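Local coordinates for anthranilate-CoA ligase (Stigmatella aurantiaca, PDB 4WV3), which is an AMP-binding enzyme of the ANL superfamily, with a large N-terminal part and a small C-terminal domain, at residues L204-S209 and I262-P267; V251-S256 and S280-S285; S431-H436 and D478-K483. All coordinates share one frame; numbering follows the deposited sequence.

Contact 1: residues L204-S209 and I262-P267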
loop_
_atom_site.group_PDB
_atom_site.type_symbol
_atom_site.label_atom_id
_atom_site.label_comp_id
_atom_site.label_asym_id
_atom_site.label_seq_id
_atom_site.Cartn_x
_atom_site.Cartn_y
_atom_site.Cartn_z
ATOM N N LEU A 204 -2.212 -15.508 4.959
ATOM C CA LEU A 204 -3.119 -15.449 3.821
ATOM C C LEU A 204 -3.342 -16.837 3.233
ATOM O O LEU A 204 -4.454 -17.181 2.834
ATOM C CB LEU A 204 -2.582 -14.503 2.746
ATOM C CG LEU A 204 -3.492 -14.330 1.529
ATOM C CD1 LEU A 204 -4.838 -13.756 1.948
ATOM C CD2 LEU A 204 -2.835 -13.455 0.477
ATOM N N GLY A 205 -2.279 -17.632 3.186
ATOM C CA GLY A 205 -2.366 -18.986 2.676
ATOM C C GLY A 205 -2.212 -19.066 1.171
ATOM O O GLY A 205 -2.867 -19.877 0.516
ATOM N N LEU A 206 -1.347 -18.218 0.620
ATOM C CA LEU A 206 -1.062 -18.238 -0.811
ATOM C C LEU A 206 -0.449 -19.565 -1.240
ATOM O O LEU A 206 0.428 -20.102 -0.562
ATOM C CB LEU A 206 -0.127 -17.091 -1.198
ATOM C CG LEU A 206 -0.784 -15.766 -1.579
ATOM C CD1 LEU A 206 0.262 -14.776 -2.060
ATOM C CD2 LEU A 206 -1.845 -15.987 -2.644
ATOM N N ARG A 207 -0.915 -20.084 -2.369
ATOM C CA ARG A 207 -0.406 -21.341 -2.904
ATOM C C ARG A 207 -0.139 -21.236 -4.404
ATOM O O ARG A 207 -0.466 -20.229 -5.032
ATOM C CB ARG A 207 -1.375 -22.485 -2.594
ATOM C CG ARG A 207 -2.820 -22.201 -2.966
ATOM C CD ARG A 207 -3.778 -22.915 -2.024
ATOM N NE ARG A 207 -5.174 -22.706 -2.396
ATOM C CZ ARG A 207 -6.208 -23.011 -1.619
ATOM N NH1 ARG A 207 -6.006 -23.535 -0.417
ATOM N NH2 ARG A 207 -7.446 -22.789 -2.040
ATOM N N GLU A 208 0.458 -22.281 -4.967
ATOM C CA GLU A 208 0.879 -22.280 -6.367
ATOM C C GLU A 208 -0.293 -22.159 -7.346
ATOM O O GLU A 208 -0.148 -21.602 -8.436
ATOM C CB GLU A 208 1.709 -23.536 -6.663
ATOM C CG GLU A 208 2.266 -23.622 -8.076
ATOM C CD GLU A 208 1.365 -24.404 -9.012
ATOM O OE1 GLU A 208 0.476 -25.127 -8.516
ATOM O OE2 GLU A 208 1.545 -24.294 -10.244
ATOM N N SER A 209 -1.455 -22.668 -6.948
ATOM C CA SER A 209 -2.635 -22.640 -7.807
ATOM C C SER A 209 -3.325 -21.275 -7.812
ATOM O O SER A 209 -4.233 -21.037 -8.605
ATOM C CB SER A 209 -3.627 -23.724 -7.385
ATOM O OG SER A 209 -4.024 -23.551 -6.036
ATOM N N ILE A 262 -7.186 -14.184 -5.837
ATOM C CA ILE A 262 -6.961 -13.274 -4.720
ATOM C C ILE A 262 -7.050 -11.829 -5.201
ATOM O O ILE A 262 -6.456 -11.469 -6.217
ATOM C CB ILE A 262 -5.578 -13.504 -4.076
ATOM C CG1 ILE A 262 -5.355 -14.992 -3.789
ATOM C CG2 ILE A 262 -5.436 -12.680 -2.804
ATOM C CD1 ILE A 262 -6.318 -15.575 -2.778
ATOM N N PHE A 263 -7.791 -11.003 -4.470
ATOM C CA PHE A 263 -7.972 -9.608 -4.852
ATOM C C PHE A 263 -7.595 -8.651 -3.724
ATOM O O PHE A 263 -8.120 -8.747 -2.616
ATOM C CB PHE A 263 -9.415 -9.360 -5.300
ATOM C CG PHE A 263 -9.683 -7.944 -5.730
ATOM C CD1 PHE A 263 -8.954 -7.368 -6.757
ATOM C CD2 PHE A 263 -10.675 -7.195 -5.117
ATOM C CE1 PHE A 263 -9.200 -6.068 -7.157
ATOM C CE2 PHE A 263 -10.928 -5.896 -5.515
ATOM C CZ PHE A 263 -10.189 -5.331 -6.535
ATOM N N TYR A 264 -6.681 -7.730 -4.016
ATOM C CA TYR A 264 -6.255 -6.732 -3.040
ATOM C C TYR A 264 -6.833 -5.366 -3.394
ATOM O O TYR A 264 -6.882 -4.988 -4.566
ATOM C CB TYR A 264 -4.729 -6.623 -2.997
ATOM C CG TYR A 264 -3.990 -7.912 -2.711
ATOM C CD1 TYR A 264 -3.799 -8.863 -3.706
ATOM C CD2 TYR A 264 -3.451 -8.160 -1.456
ATOM C CE1 TYR A 264 -3.116 -10.035 -3.450
ATOM C CE2 TYR A 264 -2.766 -9.330 -1.191
ATOM C CZ TYR A 264 -2.600 -10.263 -2.192
ATOM O OH TYR A 264 -1.915 -11.429 -1.933
ATOM N N ASN A 265 -7.257 -4.626 -2.376
ATOM C CA ASN A 265 -7.782 -3.279 -2.572
ATOM C C ASN A 265 -7.847 -2.518 -1.252
ATOM O O ASN A 265 -7.549 -3.068 -0.193
ATOM C CB ASN A 265 -9.169 -3.331 -3.223
ATOM C CG ASN A 265 -9.510 -2.057 -3.974
ATOM O OD1 ASN A 265 -8.915 -1.006 -3.739
ATOM N ND2 ASN A 265 -10.476 -2.144 -4.881
ATOM N N ALA A 266 -8.228 -1.248 -1.328
ATOM C CA ALA A 266 -8.429 -0.423 -0.145
ATOM C C ALA A 266 -9.928 -0.260 0.078
ATOM O O ALA A 266 -10.705 -0.410 -0.863
ATOM C CB ALA A 266 -7.760 0.934 -0.331
ATOM N N PRO A 267 -10.340 0.032 1.326
ATOM C CA PRO A 267 -11.755 0.254 1.648
ATOM C C PRO A 267 -12.430 1.266 0.726
ATOM O O PRO A 267 -13.611 1.112 0.412
ATOM C CB PRO A 267 -11.698 0.799 3.074
ATOM C CG PRO A 267 -10.500 0.150 3.657
ATOM C CD PRO A 267 -9.499 0.057 2.536
#

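Contact 2: residues V251-S256 and S280-S285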
loop_
_atom_site.group_PDB
_atom_site.type_symbol
_atom_site.label_atom_id
_atom_site.label_comp_id
_atom_site.label_asym_id
_atom_site.label_seq_id
_atom_site.Cartn_x
_atom_site.Cartn_y
_atom_site.Cartn_z
ATOM N N VAL A 251 -11.841 -2.389 -13.161
ATOM C CA VAL A 251 -11.192 -3.258 -12.189
ATOM C C VAL A 251 -11.941 -4.584 -12.088
ATOM O O VAL A 251 -11.333 -5.654 -12.093
ATOM C CB VAL A 251 -11.131 -2.601 -10.798
ATOM C CG1 VAL A 251 -10.411 -3.508 -9.812
ATOM C CG2 VAL A 251 -10.441 -1.250 -10.884
ATOM N N LEU A 252 -13.266 -4.502 -12.008
ATOM C CA LEU A 252 -14.105 -5.691 -11.902
ATOM C C LEU A 252 -14.071 -6.516 -13.181
ATOM O O LEU A 252 -14.236 -7.737 -13.149
ATOM C CB LEU A 252 -15.546 -5.300 -11.569
ATOM C CG LEU A 252 -15.746 -4.578 -10.237
ATOM C CD1 LEU A 252 -17.209 -4.223 -10.038
ATOM C CD2 LEU A 252 -15.236 -5.430 -9.085
ATOM N N SER A 253 -13.854 -5.844 -14.307
ATOM C CA SER A 253 -13.786 -6.517 -15.596
ATOM C C SER A 253 -12.468 -7.271 -15.740
ATOM O O SER A 253 -12.415 -8.335 -16.358
ATOM C CB SER A 253 -13.943 -5.509 -16.731
ATOM O OG SER A 253 -15.082 -4.697 -16.514
ATOM N N THR A 254 -11.409 -6.708 -15.167
ATOM C CA THR A 254 -10.109 -7.366 -15.143
ATOM C C THR A 254 -10.214 -8.669 -14.357
ATOM O O THR A 254 -9.635 -9.687 -14.739
ATOM C CB THR A 254 -9.029 -6.454 -14.524
ATOM O OG1 THR A 254 -8.861 -5.291 -15.343
ATOM C CG2 THR A 254 -7.698 -7.184 -14.420
ATOM N N ILE A 255 -10.972 -8.627 -13.265
ATOM C CA ILE A 255 -11.247 -9.815 -12.465
ATOM C C ILE A 255 -11.978 -10.868 -13.297
ATOM O O ILE A 255 -11.700 -12.063 -13.189
ATOM C CB ILE A 255 -12.084 -9.467 -11.214
ATOM C CG1 ILE A 255 -11.323 -8.480 -10.325
ATOM C CG2 ILE A 255 -12.441 -10.723 -10.432
ATOM C CD1 ILE A 255 -12.053 -8.113 -9.050
ATOM N N SER A 256 -12.905 -10.418 -14.136
ATOM C CA SER A 256 -13.663 -11.323 -14.991
ATOM C C SER A 256 -12.797 -11.933 -16.089
ATOM O O SER A 256 -12.871 -13.133 -16.354
ATOM C CB SER A 256 -14.861 -10.602 -15.613
ATOM O OG SER A 256 -15.821 -10.264 -14.628
ATOM N N SER A 280 -22.957 -6.484 -9.621
ATOM C CA SER A 280 -23.103 -7.931 -9.728
ATOM C C SER A 280 -23.041 -8.431 -11.170
ATOM O O SER A 280 -23.001 -9.637 -11.413
ATOM C CB SER A 280 -24.408 -8.382 -9.069
ATOM O OG SER A 280 -25.522 -7.730 -9.652
ATOM N N GLN A 281 -23.027 -7.504 -12.122
ATOM C CA GLN A 281 -23.001 -7.872 -13.534
ATOM C C GLN A 281 -21.639 -8.409 -13.971
ATOM O O GLN A 281 -21.501 -8.952 -15.067
ATOM C CB GLN A 281 -23.417 -6.688 -14.409
ATOM C CG GLN A 281 -24.841 -6.213 -14.164
ATOM C CD GLN A 281 -25.879 -7.273 -14.480
ATOM O OE1 GLN A 281 -25.662 -8.140 -15.327
ATOM N NE2 GLN A 281 -27.015 -7.210 -13.795
ATOM N N HIS A 282 -20.639 -8.258 -13.110
ATOM C CA HIS A 282 -19.306 -8.778 -13.392
ATOM C C HIS A 282 -19.107 -10.124 -12.705
ATOM O O HIS A 282 -19.519 -10.313 -11.560
ATOM C CB HIS A 282 -18.235 -7.791 -12.925
ATOM C CG HIS A 282 -18.440 -6.395 -13.423
ATOM N ND1 HIS A 282 -17.909 -5.943 -14.611
ATOM C CD2 HIS A 282 -19.114 -5.349 -12.889
ATOM C CE1 HIS A 282 -18.248 -4.678 -14.790
ATOM N NE2 HIS A 282 -18.980 -4.294 -13.759
ATOM N N ASP A 283 -18.476 -11.058 -13.408
ATOM C CA ASP A 283 -18.218 -12.381 -12.855
ATOM C C ASP A 283 -16.998 -12.365 -11.939
ATOM O O ASP A 283 -15.866 -12.201 -12.396
ATOM C CB ASP A 283 -18.031 -13.407 -13.975
ATOM C CG ASP A 283 -17.790 -14.807 -13.448
ATOM O OD1 ASP A 283 -18.253 -15.111 -12.328
ATOM O OD2 ASP A 283 -17.140 -15.605 -14.155
ATOM N N LEU A 284 -17.240 -12.536 -10.643
ATOM C CA LEU A 284 -16.175 -12.519 -9.644
ATOM C C LEU A 284 -16.026 -13.885 -8.980
ATOM O O LEU A 284 -15.561 -13.985 -7.845
ATOM C CB LEU A 284 -16.464 -11.459 -8.577
ATOM C CG LEU A 284 -16.015 -10.013 -8.814
ATOM C CD1 LEU A 284 -16.637 -9.417 -10.066
ATOM C CD2 LEU A 284 -16.350 -9.163 -7.599
ATOM N N SER A 285 -16.415 -14.936 -9.696
ATOM C CA SER A 285 -16.452 -16.281 -9.129
ATOM C C SER A 285 -15.071 -16.901 -8.907
ATOM O O SER A 285 -14.918 -17.802 -8.083
ATOM C CB SER A 285 -17.306 -17.206 -10.001
ATOM O OG SER A 285 -16.770 -17.318 -11.307
#

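Contact 3: residues S431-H436 and D478-K483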
loop_
_atom_site.group_PDB
_atom_site.type_symbol
_atom_site.label_atom_id
_atom_site.label_comp_id
_atom_site.label_asym_id
_atom_site.label_seq_id
_atom_site.Cartn_x
_atom_site.Cartn_y
_atom_site.Cartn_z
ATOM N N SER A 431 -16.805 4.703 10.705
ATOM C CA SER A 431 -17.348 3.356 10.554
ATOM C C SER A 431 -18.844 3.333 10.837
ATOM O O SER A 431 -19.580 2.522 10.275
ATOM C CB SER A 431 -16.627 2.379 11.484
ATOM O OG SER A 431 -17.196 1.085 11.406
ATOM N N THR A 432 -19.287 4.225 11.716
ATOM C CA THR A 432 -20.698 4.334 12.054
ATOM C C THR A 432 -21.464 5.041 10.941
ATOM O O THR A 432 -22.558 4.621 10.563
ATOM C CB THR A 432 -20.901 5.092 13.381
ATOM O OG1 THR A 432 -20.319 4.342 14.454
ATOM C CG2 THR A 432 -22.380 5.300 13.662
ATOM N N LEU A 433 -20.877 6.112 10.415
ATOM C CA LEU A 433 -21.496 6.885 9.344
ATOM C C LEU A 433 -21.705 6.052 8.082
ATOM O O LEU A 433 -22.719 6.189 7.397
ATOM C CB LEU A 433 -20.647 8.115 9.015
ATOM C CG LEU A 433 -20.616 9.238 10.052
ATOM C CD1 LEU A 433 -19.453 10.176 9.782
ATOM C CD2 LEU A 433 -21.925 10.003 10.035
ATOM N N ILE A 434 -20.745 5.183 7.786
ATOM C CA ILE A 434 -20.788 4.395 6.558
ATOM C C ILE A 434 -21.848 3.291 6.617
ATOM O O ILE A 434 -22.177 2.681 5.600
ATOM C CB ILE A 434 -19.402 3.794 6.223
ATOM C CG1 ILE A 434 -19.257 3.583 4.713
ATOM C CG2 ILE A 434 -19.168 2.506 7.002
ATOM C CD1 ILE A 434 -17.874 3.143 4.287
ATOM N N GLN A 435 -22.385 3.046 7.809
ATOM C CA GLN A 435 -23.462 2.075 7.975
ATOM C C GLN A 435 -24.728 2.531 7.256
ATOM O O GLN A 435 -25.508 1.708 6.778
ATOM C CB GLN A 435 -23.757 1.832 9.456
ATOM C CG GLN A 435 -22.669 1.069 10.190
ATOM C CD GLN A 435 -22.978 0.886 11.662
ATOM O OE1 GLN A 435 -23.893 1.511 12.199
ATOM N NE2 GLN A 435 -22.215 0.025 12.324
ATOM N N HIS A 436 -24.927 3.844 7.184
ATOM C CA HIS A 436 -26.061 4.396 6.454
ATOM C C HIS A 436 -25.881 4.143 4.960
ATOM O O HIS A 436 -24.838 4.469 4.393
ATOM C CB HIS A 436 -26.213 5.892 6.728
ATOM C CG HIS A 436 -27.523 6.457 6.274
ATOM N ND1 HIS A 436 -27.805 6.708 4.948
ATOM C CD2 HIS A 436 -28.631 6.809 6.966
ATOM C CE1 HIS A 436 -29.028 7.195 4.845
ATOM N NE2 HIS A 436 -29.551 7.266 6.056
ATOM N N ASP A 478 -29.777 11.091 13.495
ATOM C CA ASP A 478 -30.423 10.153 14.409
ATOM C C ASP A 478 -29.661 8.833 14.494
ATOM O O ASP A 478 -29.718 8.138 15.508
ATOM C CB ASP A 478 -31.874 9.902 13.993
ATOM C CG ASP A 478 -32.721 11.159 14.048
ATOM O OD1 ASP A 478 -32.313 12.123 14.732
ATOM O OD2 ASP A 478 -33.796 11.182 13.412
ATOM N N HIS A 479 -28.951 8.494 13.424
ATOM C CA HIS A 479 -28.149 7.279 13.392
ATOM C C HIS A 479 -26.930 7.408 14.301
ATOM O O HIS A 479 -26.507 6.439 14.930
ATOM C CB HIS A 479 -27.710 6.969 11.960
ATOM C CG HIS A 479 -26.802 5.786 11.847
ATOM N ND1 HIS A 479 -27.181 4.516 12.226
ATOM C CD2 HIS A 479 -25.529 5.679 11.396
ATOM C CE1 HIS A 479 -26.182 3.678 12.013
ATOM N NE2 HIS A 479 -25.168 4.359 11.510
ATOM N N CYS A 480 -26.373 8.613 14.368
ATOM C CA CYS A 480 -25.205 8.872 15.202
ATOM C C CYS A 480 -25.580 8.985 16.677
ATOM O O CYS A 480 -24.757 8.739 17.557
ATOM C CB CYS A 480 -24.487 10.143 14.743
ATOM S SG CYS A 480 -23.689 10.000 13.130
ATOM N N THR A 481 -26.828 9.360 16.936
ATOM C CA THR A 481 -27.324 9.472 18.302
ATOM C C THR A 481 -27.536 8.084 18.903
ATOM O O THR A 481 -27.320 7.871 20.096
ATOM C CB THR A 481 -28.646 10.264 18.350
ATOM O OG1 THR A 481 -28.463 11.540 17.723
ATOM C CG2 THR A 481 -29.101 10.473 19.787
ATOM N N GLU A 482 -27.944 7.140 18.063
ATOM C CA GLU A 482 -28.240 5.787 18.518
ATOM C C GLU A 482 -26.993 4.920 18.670
ATOM O O GLU A 482 -26.969 3.996 19.484
ATOM C CB GLU A 482 -29.225 5.106 17.564
ATOM C CG GLU A 482 -30.624 5.699 17.584
ATOM C CD GLU A 482 -31.540 5.065 16.556
ATOM O OE1 GLU A 482 -31.043 4.664 15.481
ATOM O OE2 GLU A 482 -32.756 4.962 16.823
ATOM N N LYS A 483 -25.956 5.219 17.893
ATOM C CA LYS A 483 -24.786 4.345 17.829
ATOM C C LYS A 483 -23.551 4.861 18.569
ATOM O O LYS A 483 -22.704 4.070 18.988
ATOM C CB LYS A 483 -24.428 4.032 16.372
ATOM C CG LYS A 483 -25.046 2.749 15.833
ATOM C CD LYS A 483 -26.561 2.830 15.773
ATOM C CE LYS A 483 -27.163 1.520 15.292
ATOM N NZ LYS A 483 -26.667 1.141 13.940
#

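Contact 1: residues L204-S209 and I262-P267
Strand 262-265 runs inside the mixed sheet of the large AMP-binding part of the chain, between the parallel strands 211-214 and 289-292. Residues 204-209 leave the C-terminal end of helix 191-204 and lead into strand 211-214. The contact joins this turn to one face of the sheet. It is purely side-chain packing, and no hydrogen bond crosses it.

The packed part consists of L204, L206, I262 and Y264, all buried. I262 and Y264 leave the strand on the same side, while F263 points to the other face and meets the ring of F213. The CG of L204 is anti to its backbone N (chi1 -178°), which carries it toward the strand, and chi2 (61°) then turns CD2 to the phenol tip. L204 CD2 lies 3.3 Å from Y264 OH and approaches the ring obliquely. The same methyl is 4.3 Å from I262 CG2. L206 crosses I262 obliquely, with L206 CD2 3.8 Å from I262 CG1.

The other side is loose. G205 ends the helix with a positive phi and turns the chain, and its carbonyl O is hydrogen-bonded to R288. From R207 onward the chain runs away from the strand. R207 and S209 are exposed, and E208 forms a salt bridge with K26 instead of meeting the strand.

The side chain of Y264 lies about 8 Å from the bound 3UK. Its ring comes off beside the backbone N (chi1 -56°), and its hydroxyl also meets the second leucine tip to tip, with Y264 OH 4.0 Å from L206 CD1.

Contact 2: residues V251-S256 and S280-S285
Two successive beta-alpha-beta crossovers of the mixed sheet meet here. Helix 248-258 belongs to the first, between strands 237-239 and 262-265. The loop 280-285 belongs to the second and follows helix 267-274 on the way to strand 289-292.

H282 lies against the helix. L252 CB sits over one face of the imidazole, 3.8 Å from the ring centroid and 18° off the normal, a CH-pi contact. L252 CD1 extends along the ring to H282 CD2, at 3.6 Å. S253 OG also approaches the ring, but obliquely, and its hydrogen bond goes to S249 O within the helix.

The polar link across the contact is made by S256, whose OG donates to D283 O at 3.0 Å, from above the carbonyl plane (34° out of it). On the buried side L284 crosses two helix side chains obliquely. L284 CG is 4.0 Å from I255 CG2, and L284 CD2 is 4.2 Å from L252 CD2.

The loop also braces itself. D283 OD1 takes two bonds from S285. S285 OG donates to D283 OD1 at 2.8 Å, on the syn lone pair of that carboxylate oxygen. S285 N reaches the same oxygen from above the carboxylate plane. Together the two bonds would restrain the rotation of the carboxylate. The bond from S285 N closes an Asx turn at the solvent-exposed side of the alpha/beta crossover.

Contact 3: residues S431-H436 and D478-K483
Polar and apolar contacts join the end of helix 426-433 and the turn after it to helix 470-483, within the C-terminal domain of the AMP-binding enzyme. H479 on helix 470-483 has its CG anti to the backbone N (chi1 176°), so the ring extends toward the end of helix 426-433. H479 NE2 donates to T432 O at 2.8 Å. The acceptor lies in the ring plane, but the N-H angle of 138° shows a bent bond. NE2 stands above the carbonyl plane of T432, not on a lone pair. T432 O also accepts from Q435 N, so two donors grip it. NE2 must carry a proton to make this bond. T432 OG1 is hydrogen-bonded to E428 O.

The second polar link is weaker. Q435 OE1 comes to the edge of the H479 ring, near its plane, 3.2 Å from H479 CE1. The amide and ring planes are turned 56° apart. K483 NZ curls back over a chain bent at chi2 and chi4 and makes a weak hydrogen bond to Q435 OE1 at 3.3 Å.

Apolar contacts lie beside these bonds. T432 CG2, anti to its backbone N, touches K483 CB at 3.6 Å. L433 CB points away from helix 470-483, yet its tip returns, with L433 CD2 3.6 Å from C480 SG. T432 CG2 also makes a side-chain contact with H479 NE2, at 3.6 Å.

L433 also rests on C442 and V444 of strand 439-448, which places it between that strand and helix 470-483. On another side, I434 packs on A300 and L301 of helix 299-309.

From the N terminus, residues 204-209 come first, then 251-256, 262-267 and 280-285. Contact 1 closes a loop of 52 residues and contact 2 one of 23. The two cross, since 251-256 lies inside the first loop and 280-285 beyond it. They also touch: F263 CZ packs on V251 CG1 at 3.8 Å, so helix 248-258 covers the sheet face turned away from contact 1. Contact 3 opens only after both have closed and spans 41 residues. It ties two helices of the C-terminal domain, with its centre about 31 Å from the centre of each other contact.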